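Local coordinates for protein putative ABC transporter subunit, substrate-binding component (Rhodopseudomonas palustris, PDB 4EVQ) that binds 4-hydroxybenzoate as the solute-binding component of an ABC transporter, probably delivering lignin-derived aromatic compounds for uptake, at residues V155-Y161 with K184-F190. Residues are numbered along the deposited sequence; the frame is centred on the assembly and turned at random.
Sequences VTVTWKY and KDITIAF. With PHB (p-hydroxybenzoic acid), chain H; SO4 (sulfate ion), chain E.
F190 turns its ring edge onto one face of the W159 indole in a T-shaped pair, planes at 89°, with F190 CD1 lying 3.6 Å from W159 CD2. F190 CA lies over the five-membered ring, a CH-pi contact on the same side of the indole as CD1, while I188 O lies at the indole's edge. A chi1 of 178°, which sends CG of F190 away from its backbone N, lays the phenyl edge against the indole. The same CD1 also meets Y161 CE1 at 3.8 Å, the two rings inclined at an oblique 47°. The edge of the Y161 ring faces p-hydroxybenzoic acid, and Y161 OH gives a 2.6 Å hydrogen bond to carboxylate oxygen O1' of that ligand. H91 stacks on Y161, and D192 O takes the indole N-H of W159.

Behind this cluster, strands 155-159 and 184-188 run parallel, the flanks of a beta-alpha-beta unit with helix 162-177 between them in sequence. Backbone bonds alternate between them, from T156 N to K184 O through to K160 N on I188 O. On the helix-facing side, T156 OG1 donates to the anti lone pair of D185 OD1 at 2.6 Å and accepts a hydrogen bond from a water that also donates to I186 O. V155 CG1 packs on I186 CD1 (3.8 Å) on the other face.

With K172 holding OD2, both D185 carboxylate oxygens are satisfied; F190, packed against W159 and Y161, probably helps hold the tyrosine ring whose hydroxyl binds O1'.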
ATOM      1  N   VAL A 155     -17.182  -7.670 -13.497  1.00 10.54           N
ATOM      2  CA  VAL A 155     -16.028  -7.674 -14.395  1.00  9.93           C
ATOM      3  C   VAL A 155     -14.870  -7.015 -13.645  1.00  9.15           C
ATOM      4  O   VAL A 155     -15.079  -6.035 -12.929  1.00  9.75           O
ATOM      5  CB  VAL A 155     -16.308  -6.867 -15.681  1.00 10.50           C
ATOM      6  CG1 VAL A 155     -15.032  -6.650 -16.523  1.00 11.47           C
ATOM      7  CG2 VAL A 155     -17.370  -7.539 -16.506  1.00 11.30           C
ATOM      8  N   THR A 156     -13.656  -7.564 -13.785  1.00  8.59           N
ATOM      9  CA  THR A 156     -12.476  -6.951 -13.187  1.00  7.71           C
ATOM     10  C   THR A 156     -11.626  -6.273 -14.262  1.00  8.70           C
ATOM     11  O   THR A 156     -11.637  -6.706 -15.440  1.00  9.03           O
ATOM     12  CB  THR A 156     -11.596  -7.934 -12.420  1.00  8.82           C
ATOM     13  OG1 THR A 156     -10.956  -8.797 -13.334  1.00  9.83           O
ATOM     14  CG2 THR A 156     -12.392  -8.728 -11.418  1.00  9.73           C
ATOM     15  N   VAL A 157     -10.959  -5.190 -13.896  1.00  7.82           N
ATOM     16  CA  VAL A 157     -10.049  -4.541 -14.818  1.00  7.86           C
ATOM     17  C   VAL A 157      -8.844  -4.016 -14.018  1.00  6.60           C
ATOM     18  O   VAL A 157      -9.010  -3.345 -12.985  1.00  7.63           O
ATOM     19  CB  VAL A 157     -10.769  -3.451 -15.633  1.00 10.01           C
ATOM     20  CG1 VAL A 157     -11.371  -2.413 -14.770  1.00 11.82           C
ATOM     21  CG2 VAL A 157      -9.847  -2.859 -16.666  1.00  9.87           C
ATOM     22  N   THR A 158      -7.660  -4.279 -14.528  1.00  6.73           N
ATOM     23  CA  THR A 158      -6.446  -3.870 -13.819  1.00  6.96           C
ATOM     24  C   THR A 158      -5.276  -3.932 -14.771  1.00  6.43           C
ATOM     25  O   THR A 158      -5.423  -4.295 -15.934  1.00  7.84           O
ATOM     26  CB  THR A 158      -6.190  -4.708 -12.541  1.00  7.97           C
ATOM     27  OG1 THR A 158      -5.150  -4.092 -11.775  1.00  7.86           O
ATOM     28  CG2 THR A 158      -5.779  -6.109 -12.874  1.00  8.72           C
ATOM     29  N   TRP A 159      -4.109  -3.568 -14.260  1.00  7.18           N
ATOM     30  CA  TRP A 159      -2.863  -3.683 -14.985  1.00  6.78           C
ATOM     31  C   TRP A 159      -2.299  -5.105 -14.901  1.00  7.36           C
ATOM     32  O   TRP A 159      -2.448  -5.793 -13.874  1.00  8.62           O
ATOM     33  CB  TRP A 159      -1.826  -2.695 -14.426  1.00  8.12           C
ATOM     34  CG  TRP A 159      -1.967  -1.291 -14.920  1.00  6.56           C
ATOM     35  CD1 TRP A 159      -2.170  -0.903 -16.215  1.00  7.75           C
ATOM     36  CD2 TRP A 159      -1.877  -0.093 -14.155  1.00  6.66           C
ATOM     37  NE1 TRP A 159      -2.168   0.448 -16.300  1.00  7.77           N
ATOM     38  CE2 TRP A 159      -1.981   0.987 -15.055  1.00  7.17           C
ATOM     39  CE3 TRP A 159      -1.655   0.179 -12.808  1.00  8.22           C
ATOM     40  CZ2 TRP A 159      -1.910   2.322 -14.642  1.00  9.03           C
ATOM     41  CZ3 TRP A 159      -1.560   1.466 -12.409  1.00  9.67           C
ATOM     42  CH2 TRP A 159      -1.715   2.533 -13.310  1.00 10.36           C
ATOM     43  N   LYS A 160      -1.636  -5.513 -15.980  1.00  8.11           N
ATOM     44  CA  LYS A 160      -1.069  -6.835 -16.114  1.00  9.64           C
ATOM     45  C   LYS A 160       0.324  -6.900 -15.441  1.00  9.31           C
ATOM     46  O   LYS A 160       1.370  -6.882 -16.078  1.00 10.64           O
ATOM     47  CB  LYS A 160      -1.010  -7.255 -17.569  1.00 11.91           C
ATOM     48  CG  LYS A 160      -0.687  -8.753 -17.745  1.00 16.70           C
ATOM     49  CD  LYS A 160      -0.845  -9.292 -19.141  1.00 21.45           C
ATOM     50  CE  LYS A 160      -0.370 -10.742 -19.164  1.00 25.60           C
ATOM     51  NZ  LYS A 160       1.098 -10.892 -18.952  1.00 30.14           N
ATOM     52  N   TYR A 161       0.311  -6.956 -14.121  1.00  7.45           N
ATOM     53  CA  TYR A 161       1.513  -7.236 -13.367  1.00  7.94           C
ATOM     54  C   TYR A 161       1.065  -7.831 -12.034  1.00  8.05           C
ATOM     55  O   TYR A 161      -0.123  -7.861 -11.735  1.00  8.38           O
ATOM     56  CB  TYR A 161       2.451  -6.024 -13.228  1.00  8.45           C
ATOM     57  CG  TYR A 161       2.130  -5.047 -12.106  1.00  7.92           C
ATOM     58  CD1 TYR A 161       1.127  -4.134 -12.259  1.00  8.40           C
ATOM     59  CD2 TYR A 161       2.876  -4.997 -10.924  1.00  7.17           C
ATOM     60  CE1 TYR A 161       0.853  -3.196 -11.275  1.00  9.06           C
ATOM     61  CE2 TYR A 161       2.605  -4.084  -9.955  1.00  7.88           C
ATOM     62  CZ  TYR A 161       1.598  -3.176 -10.120  1.00  7.14           C
ATOM     63  OH  TYR A 161       1.331  -2.242  -9.163  1.00  7.64           O
ATOM     64  N   LYS A 184     -15.617 -11.772 -16.505  1.00 11.76           N
ATOM     65  CA  LYS A 184     -14.446 -11.461 -17.305  1.00 11.42           C
ATOM     66  C   LYS A 184     -13.419 -10.767 -16.450  1.00 11.07           C
ATOM     67  O   LYS A 184     -13.767  -9.971 -15.609  1.00 10.91           O
ATOM     68  CB  LYS A 184     -14.813 -10.558 -18.478  1.00 14.39           C
ATOM     69  CG  LYS A 184     -13.777 -10.478 -19.588  1.00 14.96           C
ATOM     70  CD  LYS A 184     -13.731 -11.721 -20.417  1.00 17.13           C
ATOM     71  CE  LYS A 184     -14.991 -11.890 -21.230  1.00 18.38           C
ATOM     72  NZ  LYS A 184     -14.936 -13.113 -22.107  1.00 21.12           N
ATOM     73  N   ASP A 185     -12.150 -11.079 -16.698  1.00 11.12           N
ATOM     74  CA  ASP A 185     -11.030 -10.322 -16.148  1.00 10.02           C
ATOM     75  C   ASP A 185     -10.319  -9.647 -17.319  1.00  9.99           C
ATOM     76  O   ASP A 185      -9.767 -10.333 -18.177  1.00 12.17           O
ATOM     77  CB  ASP A 185     -10.064 -11.236 -15.404  1.00 11.52           C
ATOM     78  CG  ASP A 185     -10.730 -11.980 -14.284  1.00 13.10           C
ATOM     79  OD1 ASP A 185     -11.239 -11.373 -13.351  1.00 13.41           O
ATOM     80  OD2 ASP A 185     -10.773 -13.224 -14.380  1.00 17.66           O
ATOM     81  N   ILE A 186     -10.350  -8.335 -17.345  1.00  9.53           N
ATOM     82  CA  ILE A 186      -9.707  -7.567 -18.398  1.00  9.53           C
ATOM     83  C   ILE A 186      -8.387  -7.015 -17.824  1.00  9.47           C
ATOM     84  O   ILE A 186      -8.344  -6.499 -16.692  1.00  8.79           O
ATOM     85  CB  ILE A 186     -10.608  -6.388 -18.860  1.00  9.53           C
ATOM     86  CG1 ILE A 186     -11.975  -6.892 -19.341  1.00 11.42           C
ATOM     87  CG2 ILE A 186      -9.923  -5.545 -19.910  1.00 11.23           C
ATOM     88  CD1 ILE A 186     -12.995  -5.818 -19.607  1.00 12.54           C
ATOM     89  N   THR A 187      -7.330  -7.095 -18.623  1.00  9.03           N
ATOM     90  CA  THR A 187      -6.091  -6.485 -18.251  1.00 10.07           C
ATOM     91  C   THR A 187      -5.606  -5.493 -19.301  1.00 10.55           C
ATOM     92  O   THR A 187      -5.953  -5.562 -20.499  1.00 11.62           O
ATOM     93  CB  THR A 187      -4.957  -7.451 -17.907  1.00 12.10           C
ATOM     94  OG1 THR A 187      -4.579  -8.208 -19.046  1.00 14.50           O
ATOM     95  CG2 THR A 187      -5.360  -8.369 -16.758  1.00 14.02           C
ATOM     96  N   ILE A 188      -4.812  -4.579 -18.809  1.00  9.82           N
ATOM     97  CA  ILE A 188      -4.238  -3.487 -19.542  1.00 10.58           C
ATOM     98  C   ILE A 188      -2.726  -3.604 -19.307  1.00  8.37           C
ATOM     99  O   ILE A 188      -2.290  -3.834 -18.155  1.00  8.68           O
ATOM    100  CB  ILE A 188      -4.773  -2.115 -18.865  1.00 10.34           C
ATOM    101  CG1 ILE A 188      -6.298  -2.045 -18.901  1.00 13.02           C
ATOM    102  CG2 ILE A 188      -4.205  -0.938 -19.515  1.00 11.57           C
ATOM    103  CD1 ILE A 188      -6.896  -1.906 -20.300  1.00 16.02           C
ATOM    104  N   ALA A 189      -1.870  -3.412 -20.317  1.00  9.64           N
ATOM    105  CA  ALA A 189      -0.428  -3.451 -20.076  1.00  9.31           C
ATOM    106  C   ALA A 189      -0.008  -2.333 -19.114  1.00  8.14           C
ATOM    107  O   ALA A 189      -0.505  -1.231 -19.227  1.00  9.52           O
ATOM    108  CB  ALA A 189       0.287  -3.217 -21.411  1.00 12.26           C
ATOM    109  N   PHE A 190       0.915  -2.596 -18.189  1.00  9.77           N
ATOM    110  CA  PHE A 190       1.343  -1.588 -17.212  1.00  9.24           C
ATOM    111  C   PHE A 190       2.422  -0.692 -17.837  1.00  9.53           C
ATOM    112  O   PHE A 190       3.372  -1.198 -18.419  1.00 11.55           O
ATOM    113  CB  PHE A 190       1.959  -2.285 -15.992  1.00  9.55           C
ATOM    114  CG  PHE A 190       2.479  -1.340 -14.966  1.00  8.64           C
ATOM    115  CD1 PHE A 190       1.647  -0.735 -14.077  1.00  9.80           C
ATOM    116  CD2 PHE A 190       3.827  -1.059 -14.879  1.00 11.14           C
ATOM    117  CE1 PHE A 190       2.092   0.132 -13.155  1.00  9.53           C
ATOM    118  CE2 PHE A 190       4.302  -0.200 -13.911  1.00 10.46           C
ATOM    119  CZ  PHE A 190       3.428   0.399 -13.041  1.00  9.69           C
TER
HETATM  120  C1' PHB H 406       1.921  -2.791  -5.848  1.00  6.09           C
HETATM  121  O1' PHB H 406       2.520  -2.938  -6.939  1.00  6.61           O
HETATM  122  O2' PHB H 406       2.041  -3.632  -4.872  1.00  7.16           O
HETATM  123  C1  PHB H 406       1.038  -1.636  -5.589  1.00  5.93           C
HETATM  124  C2  PHB H 406       1.227  -0.457  -6.310  1.00  6.44           C
HETATM  125  C3  PHB H 406       0.391   0.625  -6.086  1.00  6.91           C
HETATM  126  C4  PHB H 406      -0.614   0.523  -5.181  1.00  6.92           C
HETATM  127  C5  PHB H 406      -0.807  -0.627  -4.437  1.00  6.17           C
HETATM  128  C6  PHB H 406       0.020  -1.686  -4.666  1.00  6.48           C
HETATM  129  O4  PHB H 406      -1.440   1.562  -4.951  1.00 13.73           O
HETATM  130  S   SO4 E 403     -11.677 -13.872 -23.697  0.67 29.55           S
HETATM  131  O1  SO4 E 403     -10.339 -13.535 -24.210  0.67 30.63           O
HETATM  132  O2  SO4 E 403     -12.449 -12.616 -23.670  0.67 27.95           O
HETATM  133  O3  SO4 E 403     -11.605 -14.492 -22.379  0.67 30.26           O
HETATM  134  O4  SO4 E 403     -12.325 -14.836 -24.604  0.67 30.17           O
HETATM  135  O   HOH W   1      -8.481  -8.141 -14.369  1.00 10.14           O
HETATM  136  O   HOH W   2       2.197  -5.201 -18.111  1.00 12.81           O